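Local coordinates for protein glutathione s-transferase I (Zea mays, PDB 1AXD) that conjugates glutathione to electrophilic compounds, herbicides among them, and so helps maize to detoxify them, at residues A[20-25]-A[203-208]; A[31-36]-A[52-57]; A[81-86]-A[92-97]; A[115-120]-A[175-180]; A[181-184]-A[188-191]. All blocks are in the same frame, centred on the assembly; numbering follows the deposited sequence.

Contact 1. Residues A[20-25]-A[203-208]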
# COMPACT_ATOMS: atom_id res chain seq x y z
N ALA A 20 15.07 6.37 -1.50
CA ALA A 20 15.03 5.94 -2.89
C ALA A 20 15.66 6.95 -3.83
O ALA A 20 16.33 6.55 -4.78
CB ALA A 20 13.58 5.61 -3.30
N LEU A 21 15.48 8.23 -3.56
CA LEU A 21 16.03 9.27 -4.41
C LEU A 21 17.52 9.24 -4.31
O LEU A 21 18.19 9.36 -5.32
CB LEU A 21 15.46 10.62 -3.99
CG LEU A 21 13.97 10.82 -4.33
CD1 LEU A 21 13.32 11.90 -3.45
CD2 LEU A 21 13.80 11.19 -5.81
N GLU A 22 18.03 9.02 -3.10
CA GLU A 22 19.47 8.94 -2.87
C GLU A 22 20.08 7.74 -3.55
O GLU A 22 21.20 7.82 -4.02
CB GLU A 22 19.77 8.87 -1.37
CG GLU A 22 19.51 10.16 -0.60
CD GLU A 22 20.44 11.30 -0.99
OE1 GLU A 22 21.51 11.03 -1.56
OE2 GLU A 22 20.12 12.48 -0.71
N GLU A 23 19.36 6.62 -3.57
CA GLU A 23 19.84 5.38 -4.16
C GLU A 23 19.77 5.41 -5.68
O GLU A 23 20.67 4.88 -6.33
CB GLU A 23 19.02 4.21 -3.60
CG GLU A 23 19.53 2.83 -3.98
CD GLU A 23 20.88 2.47 -3.37
OE1 GLU A 23 21.05 2.63 -2.14
OE2 GLU A 23 21.76 2.01 -4.12
N ALA A 24 18.73 6.01 -6.24
CA ALA A 24 18.60 6.09 -7.70
C ALA A 24 19.54 7.13 -8.22
O ALA A 24 19.76 7.18 -9.42
CB ALA A 24 17.13 6.41 -8.09
N GLY A 25 20.09 7.95 -7.33
CA GLY A 25 21.00 8.99 -7.73
C GLY A 25 20.25 10.11 -8.43
O GLY A 25 20.67 10.56 -9.48
N GLN A 203 23.15 6.15 4.91
CA GLN A 203 23.92 6.99 5.83
C GLN A 203 23.51 8.44 5.69
O GLN A 203 23.43 9.14 6.69
CB GLN A 203 25.41 6.84 5.55
CG GLN A 203 25.95 5.44 5.80
CD GLN A 203 27.38 5.26 5.32
OE1 GLN A 203 27.87 6.00 4.47
NE2 GLN A 203 28.06 4.26 5.86
N LYS A 204 23.25 8.89 4.47
CA LYS A 204 22.82 10.27 4.22
C LYS A 204 21.46 10.47 4.83
O LYS A 204 21.27 11.44 5.55
CB LYS A 204 22.78 10.53 2.71
CG LYS A 204 21.96 11.74 2.25
CD LYS A 204 22.47 13.06 2.80
CE LYS A 204 21.73 14.24 2.18
NZ LYS A 204 22.11 15.55 2.78
N VAL A 205 20.54 9.54 4.59
CA VAL A 205 19.19 9.62 5.13
C VAL A 205 19.25 9.67 6.62
O VAL A 205 18.58 10.49 7.21
CB VAL A 205 18.34 8.41 4.68
CG1 VAL A 205 16.95 8.43 5.36
CG2 VAL A 205 18.16 8.45 3.15
N ALA A 206 20.08 8.83 7.22
CA ALA A 206 20.22 8.81 8.65
C ALA A 206 20.74 10.15 9.11
O ALA A 206 20.42 10.58 10.20
CB ALA A 206 21.16 7.67 9.05
N ALA A 207 21.54 10.81 8.27
CA ALA A 207 22.11 12.12 8.60
C ALA A 207 21.08 13.19 8.54
O ALA A 207 21.21 14.18 9.23
CB ALA A 207 23.28 12.45 7.66
N LEU A 208 20.07 13.03 7.68
CA LEU A 208 19.01 14.02 7.55
C LEU A 208 18.18 14.15 8.79
O LEU A 208 17.47 15.13 8.93
CB LEU A 208 18.11 13.70 6.35
CG LEU A 208 18.76 13.64 4.97
CD1 LEU A 208 17.70 13.34 3.89
CD2 LEU A 208 19.46 14.97 4.68
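Glu22 and Lys204 meet where two helices face each other, and the carboxylate of Glu22 meets the methylenes of Lys204 rather than its ammonium. That carboxylate lies against the root of the lysine chain: CD is 3.6 Å from Lys204 CG, and OE2 is also 3.7 Å from Lys204 CE. The two side chains cross at about a right angle. Lys204 bends at its second torsion (chi2 61°), which folds CE back beside OE2 while the ammonium runs on away from helix 14-24.

The charges are opposite but do not pair, since Glu22 OE2 and Lys204 NZ remain 5.1 Å apart; any attraction would be long-range and probably weak. The direct polar partner of OE2 is instead the hydroxyl of Tyr28, at the start of the next strand.

Apolar contact fills the inner side. Glu22 CG stands 4.3 Å from Val205 CG2, and Val205 is itself buried against Thr19 and Thr15, one and two turns before Glu22 in helix 14-24. Replacing Glu22 by an alanine would probably leave the Tyr28 hydroxyl without its mate and open a gap beside Lys204 CG.

The arrangement is an interdomain helix pairing of the glutathione transferase fold: helix 200-208, at the C-terminal end of the chain, lies against the first helix of the thioredoxin-like domain.

Contact 2. Residues A[31-36]-A[52-57]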
# COMPACT_ATOMS: atom_id res chain seq x y z
N VAL A 31 12.02 20.60 0.67
CA VAL A 31 11.39 21.87 0.97
C VAL A 31 10.54 21.62 2.18
O VAL A 31 9.51 20.98 2.07
CB VAL A 31 10.53 22.33 -0.24
CG1 VAL A 31 9.73 23.60 0.08
CG2 VAL A 31 11.45 22.58 -1.45
N PRO A 32 11.01 22.03 3.37
CA PRO A 32 10.25 21.83 4.60
C PRO A 32 8.89 22.45 4.59
O PRO A 32 8.71 23.50 3.98
CB PRO A 32 11.15 22.44 5.67
CG PRO A 32 11.94 23.47 4.92
CD PRO A 32 12.28 22.72 3.67
N ILE A 33 7.93 21.77 5.21
CA ILE A 33 6.56 22.24 5.31
C ILE A 33 6.30 22.35 6.79
O ILE A 33 6.48 21.37 7.50
CB ILE A 33 5.57 21.25 4.68
CG1 ILE A 33 5.89 21.08 3.18
CG2 ILE A 33 4.12 21.72 4.88
CD1 ILE A 33 5.56 22.26 2.32
N ASN A 34 5.95 23.54 7.25
CA ASN A 34 5.70 23.77 8.66
C ASN A 34 4.27 23.43 8.99
O ASN A 34 3.37 23.92 8.32
CB ASN A 34 6.00 25.23 8.99
CG ASN A 34 5.98 25.52 10.47
OD1 ASN A 34 5.84 24.62 11.30
ND2 ASN A 34 6.11 26.79 10.81
N PHE A 35 4.06 22.55 9.95
CA PHE A 35 2.71 22.18 10.32
C PHE A 35 2.18 23.20 11.28
O PHE A 35 0.97 23.41 11.31
CB PHE A 35 2.67 20.77 10.95
CG PHE A 35 2.75 19.64 9.95
CD1 PHE A 35 2.49 19.84 8.60
CD2 PHE A 35 3.08 18.36 10.37
CE1 PHE A 35 2.56 18.79 7.68
CE2 PHE A 35 3.16 17.30 9.46
CZ PHE A 35 2.90 17.52 8.12
N ALA A 36 3.06 23.87 12.01
CA ALA A 36 2.64 24.88 12.98
C ALA A 36 1.83 26.02 12.35
O ALA A 36 0.97 26.58 13.01
CB ALA A 36 3.85 25.42 13.72
N GLY A 52 -3.86 17.39 1.28
CA GLY A 52 -3.12 18.21 2.23
C GLY A 52 -2.16 17.58 3.20
O GLY A 52 -2.23 17.82 4.40
N GLN A 53 -1.20 16.82 2.69
CA GLN A 53 -0.21 16.20 3.57
C GLN A 53 1.09 16.01 2.88
O GLN A 53 1.19 16.31 1.70
CB GLN A 53 -0.74 14.89 4.17
CG GLN A 53 -1.16 13.85 3.16
CD GLN A 53 -1.95 12.70 3.78
OE1 GLN A 53 -2.14 11.67 3.16
NE2 GLN A 53 -2.42 12.87 5.01
N VAL A 54 2.11 15.60 3.63
CA VAL A 54 3.44 15.37 3.08
C VAL A 54 3.74 13.91 3.17
O VAL A 54 3.26 13.27 4.09
CB VAL A 54 4.54 16.18 3.83
CG1 VAL A 54 4.29 17.70 3.67
CG2 VAL A 54 4.57 15.80 5.32
N PRO A 55 4.60 13.37 2.30
CA PRO A 55 5.34 14.04 1.22
C PRO A 55 4.59 14.35 -0.04
O PRO A 55 3.50 13.85 -0.24
CB PRO A 55 6.46 13.06 0.93
CG PRO A 55 5.76 11.75 1.07
CD PRO A 55 4.96 11.94 2.35
N ALA A 56 5.23 15.15 -0.89
CA ALA A 56 4.74 15.56 -2.19
C ALA A 56 5.98 15.79 -3.04
O ALA A 56 6.95 16.33 -2.52
CB ALA A 56 3.90 16.84 -2.07
N LEU A 57 6.01 15.31 -4.28
CA LEU A 57 7.17 15.51 -5.15
C LEU A 57 6.81 16.26 -6.42
O LEU A 57 5.74 16.05 -6.96
CB LEU A 57 7.83 14.18 -5.53
CG LEU A 57 9.15 14.31 -6.32
CD1 LEU A 57 10.35 14.29 -5.36
CD2 LEU A 57 9.29 13.19 -7.34
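Phe35 reaches Val54 from within an Asx turn, in which the backbone N of Ala36 donates to Asn34 OD1 over 3.0 Å. That bond is bent (140° at the hydrogen), and the donor stands well above the carbonyl plane of the amide. The setting is the glutathione-binding edge of the thioredoxin-like domain, whose signature is the cis peptide bond between Val54 and Pro55, just ahead of strand 56-59.

Val54 is the hub. Its two methyls divide the opposing segment between them: CG1 rests 3.9 Å from Ile33 CB, and CG2 meets the outer end of the Phe35 ring. With chi1 at -63°, CG1 stands anti to the carbonyl carbon and CG2 lies between the backbone N and C; this rotation turns CG1 to Ile33 and CG2 to Phe35. Ile33 and Val54 run antiparallel alongside one another, both buried, whereas Phe35 is exposed at the surface, where its ring also meets that of His40.

The bound peptide gives this small apolar cluster its meaning. The backbone of Val54 hydrogen-bonds to it, as the residue before the cis-proline does in other glutathione transferases, and Gln53 NE2 bonds to its backbone. Phe35 packs on the same peptide backbone. The side chains of Ile33 and Phe35 thus back the loop residue, just before the cis-proline, that grips the ligand, and the loop 31-36 itself contributes to the site. At the core of the contact, Ile33 CG1 lies 3.8 Å from Val54 CG1, while Phe35 CZ approaches Val54 CG2 obliquely at 3.7 Å.

Contact 3. Residues A[81-86]-A[92-97]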
# COMPACT_ATOMS: atom_id res chain seq x y z
N GLU A 81 16.44 -0.62 -12.17
CA GLU A 81 16.92 -1.91 -11.72
C GLU A 81 16.38 -2.21 -10.33
O GLU A 81 16.26 -3.37 -9.97
CB GLU A 81 18.45 -1.91 -11.70
CG GLU A 81 19.09 -1.69 -13.08
CD GLU A 81 18.99 -0.26 -13.60
OE1 GLU A 81 19.09 0.68 -12.78
OE2 GLU A 81 18.83 -0.08 -14.83
N LEU A 82 16.04 -1.16 -9.58
CA LEU A 82 15.50 -1.31 -8.23
C LEU A 82 14.07 -1.85 -8.28
O LEU A 82 13.54 -2.20 -7.24
CB LEU A 82 15.53 0.03 -7.49
CG LEU A 82 16.87 0.60 -7.01
CD1 LEU A 82 16.69 2.06 -6.54
CD2 LEU A 82 17.43 -0.27 -5.88
N LEU A 83 13.48 -1.89 -9.47
CA LEU A 83 12.12 -2.39 -9.67
C LEU A 83 12.10 -3.68 -10.47
O LEU A 83 11.04 -4.26 -10.64
CB LEU A 83 11.28 -1.35 -10.42
CG LEU A 83 10.34 -0.38 -9.70
CD1 LEU A 83 10.46 -0.53 -8.19
CD2 LEU A 83 10.63 1.06 -10.18
N ARG A 84 13.25 -4.09 -10.98
CA ARG A 84 13.36 -5.31 -11.78
C ARG A 84 12.33 -5.33 -12.88
O ARG A 84 11.81 -6.40 -13.21
CB ARG A 84 13.25 -6.55 -10.88
CG ARG A 84 14.19 -6.54 -9.70
CD ARG A 84 15.63 -6.36 -10.15
NE ARG A 84 16.21 -7.61 -10.64
CZ ARG A 84 17.52 -7.85 -10.71
NH1 ARG A 84 18.41 -6.92 -10.36
NH2 ARG A 84 17.95 -9.05 -11.08
N GLU A 85 12.03 -4.16 -13.43
CA GLU A 85 11.07 -4.04 -14.52
C GLU A 85 11.68 -4.74 -15.69
O GLU A 85 12.86 -4.54 -15.96
CB GLU A 85 10.82 -2.56 -14.88
CG GLU A 85 10.08 -1.74 -13.81
CD GLU A 85 8.63 -2.17 -13.58
OE1 GLU A 85 8.23 -3.27 -14.02
OE2 GLU A 85 7.88 -1.40 -12.93
N GLY A 86 10.91 -5.55 -16.39
CA GLY A 86 11.46 -6.27 -17.52
C GLY A 86 11.32 -7.74 -17.23
O GLY A 86 10.90 -8.51 -18.08
N ALA A 92 7.31 -9.11 -9.85
CA ALA A 92 6.22 -9.55 -8.99
C ALA A 92 6.64 -9.64 -7.54
O ALA A 92 5.88 -9.28 -6.66
CB ALA A 92 5.66 -10.89 -9.49
N MET A 93 7.84 -10.16 -7.29
CA MET A 93 8.36 -10.29 -5.92
C MET A 93 8.56 -8.93 -5.27
O MET A 93 8.21 -8.77 -4.10
CB MET A 93 9.68 -11.07 -5.90
CG MET A 93 9.61 -12.54 -6.30
SD MET A 93 8.45 -13.48 -5.32
CE MET A 93 9.10 -13.26 -3.65
N VAL A 94 9.13 -7.98 -6.00
CA VAL A 94 9.36 -6.63 -5.48
C VAL A 94 8.05 -6.06 -5.02
O VAL A 94 7.99 -5.53 -3.91
CB VAL A 94 10.00 -5.72 -6.54
CG1 VAL A 94 10.14 -4.27 -6.03
CG2 VAL A 94 11.37 -6.29 -6.93
N ASP A 95 7.01 -6.20 -5.82
CA ASP A 95 5.69 -5.71 -5.45
C ASP A 95 5.18 -6.42 -4.23
O ASP A 95 4.66 -5.75 -3.34
CB ASP A 95 4.69 -5.89 -6.60
CG ASP A 95 4.99 -5.02 -7.80
OD1 ASP A 95 5.91 -4.16 -7.77
OD2 ASP A 95 4.28 -5.19 -8.80
N VAL A 96 5.33 -7.74 -4.17
CA VAL A 96 4.87 -8.51 -3.01
C VAL A 96 5.47 -7.98 -1.74
O VAL A 96 4.76 -7.79 -0.77
CB VAL A 96 5.24 -10.01 -3.12
CG1 VAL A 96 5.00 -10.71 -1.77
CG2 VAL A 96 4.40 -10.70 -4.21
N TRP A 97 6.77 -7.70 -1.75
CA TRP A 97 7.42 -7.22 -0.55
C TRP A 97 7.26 -5.76 -0.30
O TRP A 97 7.42 -5.33 0.83
CB TRP A 97 8.87 -7.73 -0.49
CG TRP A 97 8.91 -9.22 -0.27
CD1 TRP A 97 8.84 -10.20 -1.24
CD2 TRP A 97 8.85 -9.91 0.99
NE1 TRP A 97 8.72 -11.44 -0.66
CE2 TRP A 97 8.72 -11.30 0.71
CE3 TRP A 97 8.88 -9.49 2.33
CZ2 TRP A 97 8.61 -12.26 1.72
CZ3 TRP A 97 8.77 -10.46 3.34
CH2 TRP A 97 8.64 -11.83 3.03
O HOH W 1 8.39 -4.22 -9.46
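Val94 directs its two methyls at the loop through a chi1 of 176°, which turns CG1 anti to the backbone N and CG2 anti to the carbonyl carbon. Opposite them, Arg84 has CG beside its own backbone N and then folds at chi2 and chi3, so that the root of its chain meets the helix while the guanidinium leads elsewhere. The result is a perpendicular crossing in which Arg84 CG comes 4.0 Å from Val94 CG2. Arg84 adopts left-handed backbone angles (phi 51°), the point at which the chain turns after the 3-10 segment.

Val94 CG1 lies 4.3 Å from Leu83 CD1 and 4.2 Å from Leu82 O, and CG2 also lies near Leu83 O. Both leucine side chains pack onward against helix 67-78 and helix 162-165. Val94 thus meets three successive residues, Leu82 at the end of the 3-10 turn and Leu83 and Arg84 after it.

Polar groups bridge one side through water. A water molecule sits 2.9 Å from Leu83 O and 3.0 Å from Asp95 OD1, tying the loop carbonyl to the helix. The other carboxylate oxygen, Asp95 OD2, forms a salt bridge with Arg76 of the second subunit, which places this contact at the dimer interface.

The chemistry implies a division of labour: apolar contacts, the water bridge and a salt bridge from Arg84 NE to Glu90 all seat the linker on helix 88-122, while Asp95 OD2 is engaged by the partner subunit and the Arg84 guanidinium also makes a cation-pi contact with Phe159.

Contact 4. Residues A[115-120]-A[175-180]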
# COMPACT_ATOMS: atom_id res chain seq x y z
N GLN A 115 4.69 5.70 20.54
CA GLN A 115 4.74 5.61 21.99
C GLN A 115 6.11 5.79 22.51
O GLN A 115 6.33 6.63 23.36
CB GLN A 115 4.21 4.24 22.45
CG GLN A 115 2.75 4.01 22.15
CD GLN A 115 1.86 4.99 22.85
OE1 GLN A 115 2.09 5.34 23.99
NE2 GLN A 115 0.83 5.45 22.16
N VAL A 116 7.04 5.01 21.97
CA VAL A 116 8.43 5.06 22.39
C VAL A 116 9.17 6.28 21.92
O VAL A 116 10.12 6.69 22.58
CB VAL A 116 9.16 3.75 21.92
CG1 VAL A 116 10.69 3.89 22.04
CG2 VAL A 116 8.69 2.56 22.77
N LEU A 117 8.74 6.90 20.83
CA LEU A 117 9.48 8.04 20.32
C LEU A 117 8.77 9.37 20.21
O LEU A 117 9.20 10.32 20.84
CB LEU A 117 10.10 7.64 18.98
CG LEU A 117 11.34 8.35 18.43
CD1 LEU A 117 12.54 8.09 19.35
CD2 LEU A 117 11.63 7.80 17.02
N ILE A 118 7.68 9.45 19.45
CA ILE A 118 7.01 10.73 19.28
C ILE A 118 6.37 11.25 20.54
O ILE A 118 6.69 12.35 20.97
CB ILE A 118 5.97 10.70 18.15
CG1 ILE A 118 6.54 9.98 16.92
CG2 ILE A 118 5.55 12.13 17.77
CD1 ILE A 118 7.83 10.59 16.38
N SER A 119 5.48 10.45 21.14
CA SER A 119 4.78 10.81 22.36
C SER A 119 5.67 11.48 23.39
O SER A 119 5.39 12.60 23.78
CB SER A 119 4.12 9.56 22.95
OG SER A 119 3.47 9.85 24.17
N PRO A 120 6.77 10.83 23.81
CA PRO A 120 7.66 11.45 24.80
C PRO A 120 8.20 12.82 24.40
O PRO A 120 8.25 13.71 25.23
CB PRO A 120 8.79 10.42 24.93
CG PRO A 120 8.08 9.13 24.71
CD PRO A 120 7.23 9.46 23.51
N PHE A 175 15.99 1.79 15.38
CA PHE A 175 17.38 1.65 15.79
C PHE A 175 17.89 2.76 16.68
O PHE A 175 19.02 2.69 17.12
CB PHE A 175 18.27 1.51 14.55
CG PHE A 175 19.33 0.47 14.69
CD1 PHE A 175 18.98 -0.86 14.93
CD2 PHE A 175 20.67 0.81 14.61
CE1 PHE A 175 19.96 -1.84 15.09
CE2 PHE A 175 21.67 -0.16 14.76
CZ PHE A 175 21.31 -1.49 15.00
N ALA A 176 17.10 3.81 16.90
CA ALA A 176 17.54 4.89 17.77
C ALA A 176 17.00 4.66 19.16
O ALA A 176 17.32 5.43 20.05
CB ALA A 176 17.07 6.25 17.22
N THR A 177 16.20 3.61 19.35
CA THR A 177 15.62 3.32 20.65
C THR A 177 16.12 2.02 21.21
O THR A 177 16.72 1.24 20.49
CB THR A 177 14.08 3.28 20.55
OG1 THR A 177 13.67 2.05 19.92
CG2 THR A 177 13.57 4.47 19.73
N PRO A 178 15.86 1.75 22.51
CA PRO A 178 16.32 0.50 23.12
C PRO A 178 15.68 -0.74 22.54
O PRO A 178 16.15 -1.83 22.82
CB PRO A 178 15.95 0.70 24.59
CG PRO A 178 14.74 1.56 24.52
CD PRO A 178 15.15 2.58 23.50
N TYR A 179 14.65 -0.58 21.71
CA TYR A 179 13.99 -1.73 21.11
C TYR A 179 14.68 -2.29 19.89
O TYR A 179 14.15 -3.18 19.25
CB TYR A 179 12.51 -1.42 20.83
CG TYR A 179 11.71 -1.32 22.11
CD1 TYR A 179 11.30 -2.47 22.78
CD2 TYR A 179 11.46 -0.08 22.69
CE1 TYR A 179 10.66 -2.38 24.02
CE2 TYR A 179 10.81 0.01 23.93
CZ TYR A 179 10.42 -1.14 24.58
OH TYR A 179 9.80 -1.05 25.80
N ALA A 180 15.89 -1.81 19.60
CA ALA A 180 16.65 -2.31 18.47
C ALA A 180 17.13 -3.70 18.78
O ALA A 180 17.55 -4.40 17.88
CB ALA A 180 17.82 -1.38 18.17
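Val116 carries this contact inside the helical C-terminal domain of the glutathione transferase fold, where helix 88-122 widens into a pi-type turn and meets the loop after helix 168-174. From CB the side chain forks. One branch, CG1, stands anti to the backbone N (chi1 166°) and meets Thr177, at 3.7 Å from its CG2 and 3.8 Å from its CB. The second branch goes to the ring of Tyr179, which it approaches obliquely, Val116 CG2 lying 3.5 Å from Tyr179 CE2.

Both partners are also held by hydrogen bonds elsewhere. The Thr177 hydroxyl hydrogen-bonds to Leu174 O, and its OG1 also receives a weak bond from Tyr179 N (3.3 Å), which leaves the methyl CG2 turned to the helix. Tyr179 OH bonds to Gln128 NE2 at the start of helix 128-151. With an alanine in place of Val116, both methyls are gone, and Thr177 CG2 and Tyr179 CE2 would probably be left facing a gap on the helix side.

Leu117 adds a flank at the neighbouring position: its CD1 touches the same threonine methyl, Thr177 CG2, at 3.8 Å.

Contact 5. Residues A[181-184]-A[188-191]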
# COMPACT_ATOMS: atom_id res chain seq x y z
N SER A 181 17.03 -4.09 20.05
CA SER A 181 17.45 -5.42 20.51
C SER A 181 16.53 -6.52 20.07
O SER A 181 16.83 -7.68 20.30
CB SER A 181 17.56 -5.43 22.04
OG SER A 181 16.36 -4.96 22.62
N VAL A 182 15.41 -6.16 19.44
CA VAL A 182 14.47 -7.16 18.96
C VAL A 182 15.01 -7.79 17.70
O VAL A 182 14.73 -8.94 17.43
CB VAL A 182 13.03 -6.57 18.73
CG1 VAL A 182 12.96 -5.70 17.46
CG2 VAL A 182 11.98 -7.69 18.68
N LEU A 183 15.85 -7.06 16.97
CA LEU A 183 16.45 -7.58 15.74
C LEU A 183 17.54 -8.57 16.03
O LEU A 183 17.86 -9.38 15.16
CB LEU A 183 17.02 -6.44 14.90
CG LEU A 183 16.07 -5.32 14.49
CD1 LEU A 183 16.86 -4.22 13.76
CD2 LEU A 183 14.94 -5.88 13.61
N ASP A 184 18.11 -8.52 17.22
CA ASP A 184 19.18 -9.45 17.58
C ASP A 184 18.68 -10.86 17.62
O ASP A 184 19.47 -11.78 17.47
CB ASP A 184 19.83 -9.07 18.92
CG ASP A 184 20.69 -7.81 18.84
OD1 ASP A 184 21.60 -7.73 17.99
OD2 ASP A 184 20.47 -6.89 19.65
N HIS A 188 19.52 -13.22 10.53
CA HIS A 188 19.45 -12.83 9.12
C HIS A 188 18.85 -11.47 8.87
O HIS A 188 19.31 -10.78 7.97
CB HIS A 188 18.75 -13.92 8.31
CG HIS A 188 19.53 -15.19 8.23
ND1 HIS A 188 19.21 -16.31 8.95
CD2 HIS A 188 20.63 -15.50 7.50
CE1 HIS A 188 20.08 -17.27 8.68
NE2 HIS A 188 20.95 -16.81 7.80
N VAL A 189 17.85 -11.07 9.65
CA VAL A 189 17.25 -9.75 9.51
C VAL A 189 18.30 -8.76 9.97
O VAL A 189 18.50 -7.75 9.32
CB VAL A 189 15.96 -9.59 10.37
CG1 VAL A 189 15.35 -8.20 10.19
CG2 VAL A 189 14.92 -10.66 9.98
N LYS A 190 19.03 -9.12 11.04
CA LYS A 190 20.10 -8.28 11.60
C LYS A 190 21.20 -8.06 10.60
O LYS A 190 21.57 -6.92 10.37
CB LYS A 190 20.68 -8.92 12.86
CG LYS A 190 21.86 -8.17 13.47
CD LYS A 190 21.45 -6.98 14.33
CE LYS A 190 21.11 -5.72 13.52
NZ LYS A 190 22.27 -5.16 12.76
N ALA A 191 21.71 -9.14 10.02
CA ALA A 191 22.77 -9.04 9.02
C ALA A 191 22.30 -8.17 7.89
O ALA A 191 23.00 -7.26 7.49
CB ALA A 191 23.14 -10.44 8.51
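Leu183 and Asp184, which touch helix 187-198, are prepared by Ser181: its carbonyl O accepts a weak bond from Asp184 N at 3.4 Å, and its OG hydrogen-bonds to Pro178 O farther back. Residues 181-184 keep helical backbone angles without the regular bonds, a loose turn that brings the next two side chains round.

Leu183 is the buried anchor. Its branch CD2 reaches Val189 CG1 at 4.2 Å, the two side chains crossing at about a right angle. Its carbonyl O lies 3.7 Å from Lys190 CB, and its CB is 4.4 Å from Lys190 CE, so the leucine is flanked by the aliphatic part of the lysine.

Asp184 comes next, at the surface. Here the lysine chain runs alongside it in the same direction, with Asp184 OD1 3.7 Å from Lys190 CD. The opposite charges nevertheless stay apart, 5.9 Å from Asp184 OD1 to Lys190 NZ. Lys190 is bent at three torsions in succession (chi2 81°, chi3 -80°, chi4 -65°), and its ammonium bonds instead to Ser194 OG, one turn on in its own helix.

Within the helical domain the turn thus lies against the first turns of helix 187-198. That helix leans on helix 128-151 through Val189, which packs on Tyr145 and Leu149, and through His188 ND1, which bonds to Glu146.

In the fold
Contact 1 spans nearly the whole chain, bringing its last helix back to the first, and the other four contacts all nest within the loop it closes. Along that loop they follow in series without crossing. Contact 2 closes a short excursion in the thioredoxin-like domain and meets contact 1 where Leu57 CD1 packs on Leu21 CD1 (4.3 Å). Contact 3 seats the linker on helix 88-122 and touches contact 1 through Leu82 and Glu23. Contact 4 lies farther down the same helix, about 31 Å away between centres, and encloses a larger loop in the helical domain. Contact 5 closes the short turn leading into helix 187-198 and adjoins contact 4 through Leu183 and Phe175.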